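Local coordinates for member of s1p family of ribosomal proteins (Pyrococcus furiosus, PDB 5YH1), which probably acts as an exonuclease that binds nucleic acid, this chain being the manganese-binding DHH domain of a longer protein, at residues G139-K152 and K174-N186. Sequence-based numbering, arbitrary orientation.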
ATOM      1  N   GLY A 139      21.611   9.553   0.166  1.00 26.03           N
ATOM      2  CA  GLY A 139      22.627   8.732  -0.486  1.00 26.83           C
ATOM      3  C   GLY A 139      24.056   8.908  -0.010  1.00 26.58           C
ATOM      4  O   GLY A 139      24.908   8.059  -0.276  1.00 27.51           O
ATOM      5  N   GLY A 140      24.331   9.999   0.689  1.00 26.73           N
ATOM      6  CA  GLY A 140      25.701  10.340   1.068  1.00 27.38           C
ATOM      7  C   GLY A 140      26.161   9.834   2.424  1.00 27.62           C
ATOM      8  O   GLY A 140      27.143  10.348   2.959  1.00 27.56           O
ATOM      9  N   THR A 141      25.469   8.843   2.985  1.00 28.21           N
ATOM     10  CA  THR A 141      25.805   8.328   4.313  1.00 28.52           C
ATOM     11  C   THR A 141      25.989   6.821   4.347  1.00 29.78           C
ATOM     12  O   THR A 141      25.684   6.100   3.387  1.00 28.73           O
ATOM     13  CB  THR A 141      24.728   8.658   5.361  1.00 29.37           C
ATOM     14  OG1 THR A 141      23.612   7.787   5.180  1.00 29.31           O
ATOM     15  CG2 THR A 141      24.286  10.136   5.284  1.00 30.00           C
ATOM     16  N   THR A 142      26.470   6.358   5.493  1.00 30.30           N
ATOM     17  CA  THR A 142      26.701   4.945   5.741  1.00 30.76           C
ATOM     18  C   THR A 142      25.400   4.115   5.711  1.00 31.50           C
ATOM     19  O   THR A 142      25.421   2.944   5.337  1.00 29.88           O
ATOM     20  CB  THR A 142      27.482   4.789   7.063  1.00 31.02           C
ATOM     21  OG1 THR A 142      28.808   5.309   6.865  1.00 31.86           O
ATOM     22  CG2 THR A 142      27.570   3.328   7.518  1.00 31.13           C
ATOM     23  N   GLU A 143      24.269   4.738   6.037  1.00 32.87           N
ATOM     24  CA  GLU A 143      22.962   4.057   5.982  1.00 34.07           C
ATOM     25  C   GLU A 143      22.546   3.706   4.546  1.00 30.45           C
ATOM     26  O   GLU A 143      21.630   2.911   4.339  1.00 31.61           O
ATOM     27  CB  GLU A 143      21.868   4.913   6.638  1.00 37.73           C
ATOM     28  CG  GLU A 143      21.854   4.869   8.160  1.00 42.74           C
ATOM     29  CD  GLU A 143      23.107   5.462   8.794  1.00 48.64           C
ATOM     30  OE1 GLU A 143      23.674   4.812   9.699  1.00 58.16           O
ATOM     31  OE2 GLU A 143      23.542   6.566   8.383  1.00 50.14           O
ATOM     32  N   ASP A 144      23.210   4.309   3.565  1.00 27.16           N
ATOM     33  CA  ASP A 144      22.930   4.041   2.163  1.00 26.14           C
ATOM     34  C   ASP A 144      23.735   2.872   1.580  1.00 25.43           C
ATOM     35  O   ASP A 144      23.403   2.379   0.501  1.00 23.00           O
ATOM     36  CB  ASP A 144      23.172   5.304   1.349  1.00 26.74           C
ATOM     37  CG  ASP A 144      22.288   6.455   1.805  1.00 27.62           C
ATOM     38  OD1 ASP A 144      21.068   6.372   1.564  1.00 27.22           O
ATOM     39  OD2 ASP A 144      22.803   7.416   2.417  1.00 26.52           O
ATOM     40  N   ILE A 145      24.766   2.420   2.298  1.00 25.35           N
ATOM     41  CA  ILE A 145      25.684   1.389   1.782  1.00 25.37           C
ATOM     42  C   ILE A 145      25.006   0.041   1.439  1.00 25.06           C
ATOM     43  O   ILE A 145      25.288  -0.556   0.387  1.00 25.78           O
ATOM     44  CB  ILE A 145      26.882   1.213   2.739  1.00 26.11           C
ATOM     45  CG1 ILE A 145      27.795   2.443   2.613  1.00 26.28           C
ATOM     46  CG2 ILE A 145      27.660  -0.062   2.423  1.00 26.61           C
ATOM     47  CD1 ILE A 145      28.962   2.487   3.579  1.00 26.73           C
ATOM     48  N   PRO A 146      24.103  -0.443   2.301  1.00 24.49           N
ATOM     49  CA  PRO A 146      23.397  -1.689   1.950  1.00 24.71           C
ATOM     50  C   PRO A 146      22.743  -1.661   0.571  1.00 24.83           C
ATOM     51  O   PRO A 146      22.826  -2.634  -0.168  1.00 24.27           O
ATOM     52  CB  PRO A 146      22.351  -1.813   3.054  1.00 24.81           C
ATOM     53  CG  PRO A 146      22.994  -1.149   4.236  1.00 24.42           C
ATOM     54  CD  PRO A 146      23.811  -0.014   3.683  1.00 24.52           C
ATOM     55  N   ALA A 147      22.119  -0.540   0.217  1.00 25.45           N
ATOM     56  CA  ALA A 147      21.536  -0.380  -1.116  1.00 25.14           C
ATOM     57  C   ALA A 147      22.598  -0.440  -2.199  1.00 24.68           C
ATOM     58  O   ALA A 147      22.390  -1.038  -3.259  1.00 25.17           O
ATOM     59  CB  ALA A 147      20.773   0.938  -1.205  1.00 25.62           C
ATOM     60  N   TYR A 148      23.742   0.182  -1.938  1.00 24.91           N
ATOM     61  CA  TYR A 148      24.814   0.240  -2.928  1.00 24.89           C
ATOM     62  C   TYR A 148      25.494  -1.123  -3.108  1.00 24.94           C
ATOM     63  O   TYR A 148      25.874  -1.476  -4.215  1.00 23.93           O
ATOM     64  CB  TYR A 148      25.840   1.324  -2.578  1.00 24.89           C
ATOM     65  CG  TYR A 148      25.281   2.739  -2.481  1.00 24.88           C
ATOM     66  CD1 TYR A 148      24.207   3.157  -3.266  1.00 24.95           C
ATOM     67  CD2 TYR A 148      25.846   3.660  -1.612  1.00 24.87           C
ATOM     68  CE1 TYR A 148      23.717   4.444  -3.175  1.00 25.43           C
ATOM     69  CE2 TYR A 148      25.358   4.950  -1.511  1.00 25.29           C
ATOM     70  CZ  TYR A 148      24.297   5.337  -2.296  1.00 25.15           C
ATOM     71  OH  TYR A 148      23.823   6.619  -2.193  1.00 24.67           O
ATOM     72  N   LYS A 149      25.631  -1.893  -2.036  1.00 26.49           N
ATOM     73  CA  LYS A 149      26.146  -3.266  -2.160  1.00 27.25           C
ATOM     74  C   LYS A 149      25.288  -4.090  -3.115  1.00 27.22           C
ATOM     75  O   LYS A 149      25.813  -4.848  -3.922  1.00 26.80           O
ATOM     76  CB  LYS A 149      26.214  -3.946  -0.803  1.00 28.86           C
ATOM     77  CG  LYS A 149      27.350  -3.412   0.043  1.00 30.55           C
ATOM     78  CD  LYS A 149      27.370  -4.058   1.408  1.00 32.55           C
ATOM     79  CE  LYS A 149      28.634  -3.673   2.146  1.00 35.34           C
ATOM     80  NZ  LYS A 149      28.786  -4.472   3.388  1.00 38.27           N
ATOM     81  N   ARG A 150      23.971  -3.898  -3.053  1.00 26.25           N
ATOM     82  CA  ARG A 150      23.065  -4.595  -3.944  1.00 25.48           C
ATOM     83  C   ARG A 150      23.175  -4.102  -5.376  1.00 25.62           C
ATOM     84  O   ARG A 150      23.247  -4.918  -6.303  1.00 24.81           O
ATOM     85  CB  ARG A 150      21.634  -4.508  -3.427  1.00 26.47           C
ATOM     86  CG  ARG A 150      21.424  -5.379  -2.199  1.00 27.25           C
ATOM     87  CD  ARG A 150      20.203  -4.938  -1.433  1.00 28.16           C
ATOM     88  NE  ARG A 150      19.930  -5.763  -0.260  1.00 27.53           N
ATOM     89  CZ  ARG A 150      20.577  -5.679   0.897  1.00 27.38           C
ATOM     90  NH1 ARG A 150      21.587  -4.820   1.064  1.00 26.71           N
ATOM     91  NH2 ARG A 150      20.214  -6.472   1.899  1.00 27.01           N
ATOM     92  N   LEU A 151      23.223  -2.783  -5.573  1.00 25.61           N
ATOM     93  CA  LEU A 151      23.406  -2.244  -6.928  1.00 25.77           C
ATOM     94  C   LEU A 151      24.737  -2.681  -7.567  1.00 27.39           C
ATOM     95  O   LEU A 151      24.805  -2.920  -8.777  1.00 27.50           O
ATOM     96  CB  LEU A 151      23.282  -0.714  -6.939  1.00 24.54           C
ATOM     97  CG  LEU A 151      21.870  -0.177  -6.689  1.00 23.79           C
ATOM     98  CD1 LEU A 151      21.902   1.320  -6.441  1.00 23.62           C
ATOM     99  CD2 LEU A 151      20.943  -0.493  -7.850  1.00 24.26           C
ATOM    100  N   LYS A 152      25.788  -2.784  -6.768  1.00 29.57           N
ATOM    101  CA  LYS A 152      27.095  -3.163  -7.304  1.00 32.30           C
ATOM    102  C   LYS A 152      27.155  -4.638  -7.738  1.00 31.40           C
ATOM    103  O   LYS A 152      27.923  -4.988  -8.624  1.00 30.54           O
ATOM    104  CB  LYS A 152      28.215  -2.805  -6.325  1.00 33.79           C
ATOM    105  CG  LYS A 152      28.493  -1.296  -6.256  1.00 36.80           C
ATOM    106  CD  LYS A 152      28.687  -0.660  -7.635  1.00 37.29           C
ATOM    107  CE  LYS A 152      29.281   0.739  -7.531  1.00 38.23           C
ATOM    108  NZ  LYS A 152      29.400   1.406  -8.856  1.00 37.63           N
ATOM    109  N   LYS A 174      37.551  11.908   2.025  1.00 49.78           N
ATOM    110  CA  LYS A 174      36.913  10.658   1.624  1.00 48.07           C
ATOM    111  C   LYS A 174      36.218   9.971   2.794  1.00 44.43           C
ATOM    112  O   LYS A 174      36.798   9.814   3.873  1.00 41.72           O
ATOM    113  CB  LYS A 174      37.924   9.707   0.985  1.00 51.04           C
ATOM    114  CG  LYS A 174      37.260   8.605   0.179  1.00 54.31           C
ATOM    115  CD  LYS A 174      38.247   7.771  -0.620  1.00 57.28           C
ATOM    116  CE  LYS A 174      37.504   6.845  -1.574  1.00 59.52           C
ATOM    117  NZ  LYS A 174      38.377   5.767  -2.115  1.00 62.42           N
ATOM    118  N   ALA A 175      34.965   9.575   2.569  1.00 40.29           N
ATOM    119  CA  ALA A 175      34.180   8.867   3.569  1.00 38.65           C
ATOM    120  C   ALA A 175      33.953   7.429   3.144  1.00 36.11           C
ATOM    121  O   ALA A 175      34.152   7.074   1.985  1.00 35.11           O
ATOM    122  CB  ALA A 175      32.844   9.558   3.776  1.00 39.78           C
ATOM    123  N   LYS A 176      33.505   6.621   4.094  1.00 35.23           N
ATOM    124  CA  LYS A 176      33.255   5.202   3.866  1.00 36.79           C
ATOM    125  C   LYS A 176      32.312   4.961   2.684  1.00 33.94           C
ATOM    126  O   LYS A 176      32.591   4.122   1.824  1.00 30.78           O
ATOM    127  CB  LYS A 176      32.682   4.565   5.131  1.00 40.95           C
ATOM    128  CG  LYS A 176      32.685   3.048   5.100  1.00 47.48           C
ATOM    129  CD  LYS A 176      32.091   2.458   6.370  1.00 53.06           C
ATOM    130  CE  LYS A 176      32.180   0.936   6.351  1.00 56.27           C
ATOM    131  NZ  LYS A 176      31.223   0.318   7.311  1.00 59.28           N
ATOM    132  N   VAL A 177      31.221   5.726   2.623  1.00 32.27           N
ATOM    133  CA  VAL A 177      30.230   5.572   1.555  1.00 30.75           C
ATOM    134  C   VAL A 177      30.827   5.792   0.167  1.00 30.64           C
ATOM    135  O   VAL A 177      30.329   5.229  -0.807  1.00 27.87           O
ATOM    136  CB  VAL A 177      29.018   6.527   1.744  1.00 30.68           C
ATOM    137  CG1 VAL A 177      29.414   7.977   1.471  1.00 30.16           C
ATOM    138  CG2 VAL A 177      27.854   6.115   0.852  1.00 29.40           C
ATOM    139  N   ASP A 178      31.885   6.605   0.075  1.00 31.37           N
ATOM    140  CA  ASP A 178      32.473   6.956  -1.230  1.00 32.41           C
ATOM    141  C   ASP A 178      33.059   5.759  -1.980  1.00 33.09           C
ATOM    142  O   ASP A 178      33.135   5.773  -3.213  1.00 31.28           O
ATOM    143  CB  ASP A 178      33.555   8.034  -1.086  1.00 33.43           C
ATOM    144  CG  ASP A 178      32.988   9.386  -0.684  1.00 33.98           C
ATOM    145  OD1 ASP A 178      31.949   9.796  -1.229  1.00 35.78           O
ATOM    146  OD2 ASP A 178      33.584  10.043   0.184  1.00 35.42           O
ATOM    147  N   GLU A 179      33.458   4.724  -1.247  1.00 34.70           N
ATOM    148  CA  GLU A 179      33.960   3.496  -1.886  1.00 37.29           C
ATOM    149  C   GLU A 179      32.880   2.737  -2.658  1.00 35.12           C
ATOM    150  O   GLU A 179      33.204   1.907  -3.499  1.00 35.04           O
ATOM    151  CB  GLU A 179      34.588   2.570  -0.849  1.00 40.09           C
ATOM    152  CG  GLU A 179      35.829   3.154  -0.195  1.00 45.15           C
ATOM    153  CD  GLU A 179      36.315   2.342   0.998  1.00 50.36           C
ATOM    154  OE1 GLU A 179      35.479   1.890   1.817  1.00 54.41           O
ATOM    155  OE2 GLU A 179      37.543   2.170   1.121  1.00 53.39           O
ATOM    156  N   TYR A 180      31.606   3.025  -2.391  1.00 32.14           N
ATOM    157  CA  TYR A 180      30.513   2.305  -3.041  1.00 31.57           C
ATOM    158  C   TYR A 180      29.820   3.098  -4.143  1.00 32.44           C
ATOM    159  O   TYR A 180      28.910   2.578  -4.780  1.00 31.62           O
ATOM    160  CB  TYR A 180      29.487   1.868  -2.001  1.00 31.83           C
ATOM    161  CG  TYR A 180      30.069   0.965  -0.950  1.00 31.46           C
ATOM    162  CD1 TYR A 180      30.068  -0.416  -1.113  1.00 32.08           C
ATOM    163  CD2 TYR A 180      30.642   1.493   0.196  1.00 32.95           C
ATOM    164  CE1 TYR A 180      30.612  -1.251  -0.149  1.00 33.42           C
ATOM    165  CE2 TYR A 180      31.192   0.670   1.166  1.00 34.30           C
ATOM    166  CZ  TYR A 180      31.169  -0.699   0.987  1.00 34.12           C
ATOM    167  OH  TYR A 180      31.706  -1.502   1.954  1.00 37.32           O
ATOM    168  N   VAL A 181      30.234   4.346  -4.368  1.00 32.08           N
ATOM    169  CA  VAL A 181      29.639   5.174  -5.420  1.00 31.18           C
ATOM    170  C   VAL A 181      30.717   5.788  -6.307  1.00 30.81           C
ATOM    171  O   VAL A 181      31.856   5.948  -5.882  1.00 30.82           O
ATOM    172  CB  VAL A 181      28.729   6.286  -4.845  1.00 31.81           C
ATOM    173  CG1 VAL A 181      27.629   5.681  -3.975  1.00 31.46           C
ATOM    174  CG2 VAL A 181      29.525   7.322  -4.065  1.00 31.22           C
ATOM    175  N   ASP A 182      30.332   6.153  -7.525  1.00 30.00           N
ATOM    176  CA  ASP A 182      31.273   6.593  -8.552  1.00 30.26           C
ATOM    177  C   ASP A 182      31.597   8.088  -8.502  1.00 31.01           C
ATOM    178  O   ASP A 182      32.705   8.499  -8.842  1.00 30.70           O
ATOM    179  CB  ASP A 182      30.732   6.209  -9.930  1.00 31.16           C
ATOM    180  CG  ASP A 182      30.615   4.693 -10.099  1.00 32.67           C
ATOM    181  OD1 ASP A 182      31.596   4.103 -10.574  1.00 33.92           O
ATOM    182  OD2 ASP A 182      29.591   4.090  -9.696  1.00 31.26           O
ATOM    183  N   VAL A 183      30.623   8.905  -8.124  1.00 30.26           N
ATOM    184  CA  VAL A 183      30.900  10.307  -7.811  1.00 29.89           C
ATOM    185  C   VAL A 183      29.922  10.795  -6.752  1.00 29.29           C
ATOM    186  O   VAL A 183      28.709  10.541  -6.837  1.00 28.68           O
ATOM    187  CB  VAL A 183      30.869  11.220  -9.052  1.00 30.66           C
ATOM    188  CG1 VAL A 183      29.481  11.287  -9.661  1.00 31.50           C
ATOM    189  CG2 VAL A 183      31.361  12.622  -8.696  1.00 30.94           C
ATOM    190  N   HIS A 184      30.471  11.471  -5.746  1.00 27.02           N
ATOM    191  CA  HIS A 184      29.706  11.979  -4.628  1.00 25.58           C
ATOM    192  C   HIS A 184      29.918  13.494  -4.537  1.00 26.83           C
ATOM    193  O   HIS A 184      31.010  13.953  -4.208  1.00 26.60           O
ATOM    194  CB  HIS A 184      30.142  11.252  -3.363  1.00 24.70           C
ATOM    195  CG  HIS A 184      29.304  11.553  -2.162  1.00 23.91           C
ATOM    196  ND1 HIS A 184      29.577  11.024  -0.922  1.00 24.17           N
ATOM    197  CD2 HIS A 184      28.229  12.357  -2.000  1.00 23.64           C
ATOM    198  CE1 HIS A 184      28.691  11.467  -0.049  1.00 24.22           C
ATOM    199  NE2 HIS A 184      27.867  12.286  -0.676  1.00 24.10           N
ATOM    200  N   VAL A 185      28.880  14.254  -4.893  1.00 26.84           N
ATOM    201  CA  VAL A 185      28.882  15.711  -4.789  1.00 26.65           C
ATOM    202  C   VAL A 185      28.256  16.074  -3.449  1.00 27.08           C
ATOM    203  O   VAL A 185      27.055  15.856  -3.231  1.00 26.78           O
ATOM    204  CB  VAL A 185      28.081  16.363  -5.930  1.00 26.93           C
ATOM    205  CG1 VAL A 185      28.038  17.876  -5.765  1.00 27.42           C
ATOM    206  CG2 VAL A 185      28.676  15.994  -7.286  1.00 26.92           C
ATOM    207  N   ASN A 186      29.076  16.603  -2.549  1.00 27.03           N
ATOM    208  CA  ASN A 186      28.649  16.915  -1.187  1.00 28.05           C
ATOM    209  C   ASN A 186      29.586  17.974  -0.571  1.00 29.04           C
ATOM    210  O   ASN A 186      30.808  17.769  -0.517  1.00 29.76           O
ATOM    211  CB  ASN A 186      28.626  15.634  -0.350  1.00 28.00           C
ATOM    212  CG  ASN A 186      28.004  15.824   1.026  1.00 29.58           C
ATOM    213  OD1 ASN A 186      28.128  16.877   1.645  1.00 29.84           O
ATOM    214  ND2 ASN A 186      27.340  14.780   1.520  1.00 29.63           N
TER
HETATM  215  O   HOH W   1      30.077   7.156   5.107  1.00 32.92           O
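The first torsions of Ile145 and Tyr180 bring the two side chains together: in Ile145, chi1 of -72° sets CG2 anti to the backbone N, while in Tyr180 CG lies anti to the carbonyl carbon (chi1 -60°). CG2 thereby sits over the centre of the Tyr180 ring, 3.8 Å from the centroid and 12° off the normal, a CH-pi contact. The two side chains cross at about a right angle, and Ile145 CD1 reaches Tyr180 CE2 at 3.8 Å. Deeper in, Tyr148 is held from several directions. Val181 CG1 stands over one face, 3.6 Å from the ring centroid; Asp144 O lies over the opposite face, near the rim; Val177 CG2 meets the edge, 3.6 Å from Tyr148 CE2. Contacts on both faces restrict the ring's turning, and its far end is anchored by Tyr148 OH, which donates to Gly139 O at 2.6 Å, in the carbonyl plane and on a lone pair. A phenylalanine in place of Tyr148 would probably leave Gly139 O without this donor and the loop before helix 145-152 less firmly tied. That helix follows strand 132-136 of the parallel sheet in the DHH domain; it packs here on the 3-10 turn 176-179 and the loop leading into edge strand 183-185. The loop before helix 145-152 begins two residues after Asp137, a manganese ligand. At Gly140, CA approaches His184 CE1 to 3.4 Å, and a CB there would clash with the imidazole, whose ND1 donates to Asp178 OD1. Where the helix ends, Lys152 NZ forms a salt bridge with Asp182 OD2 (2.8 Å), approaching on the syn side; Val156 O also accepts from this ammonium, and Ile158 N donates to the same carboxylate oxygen.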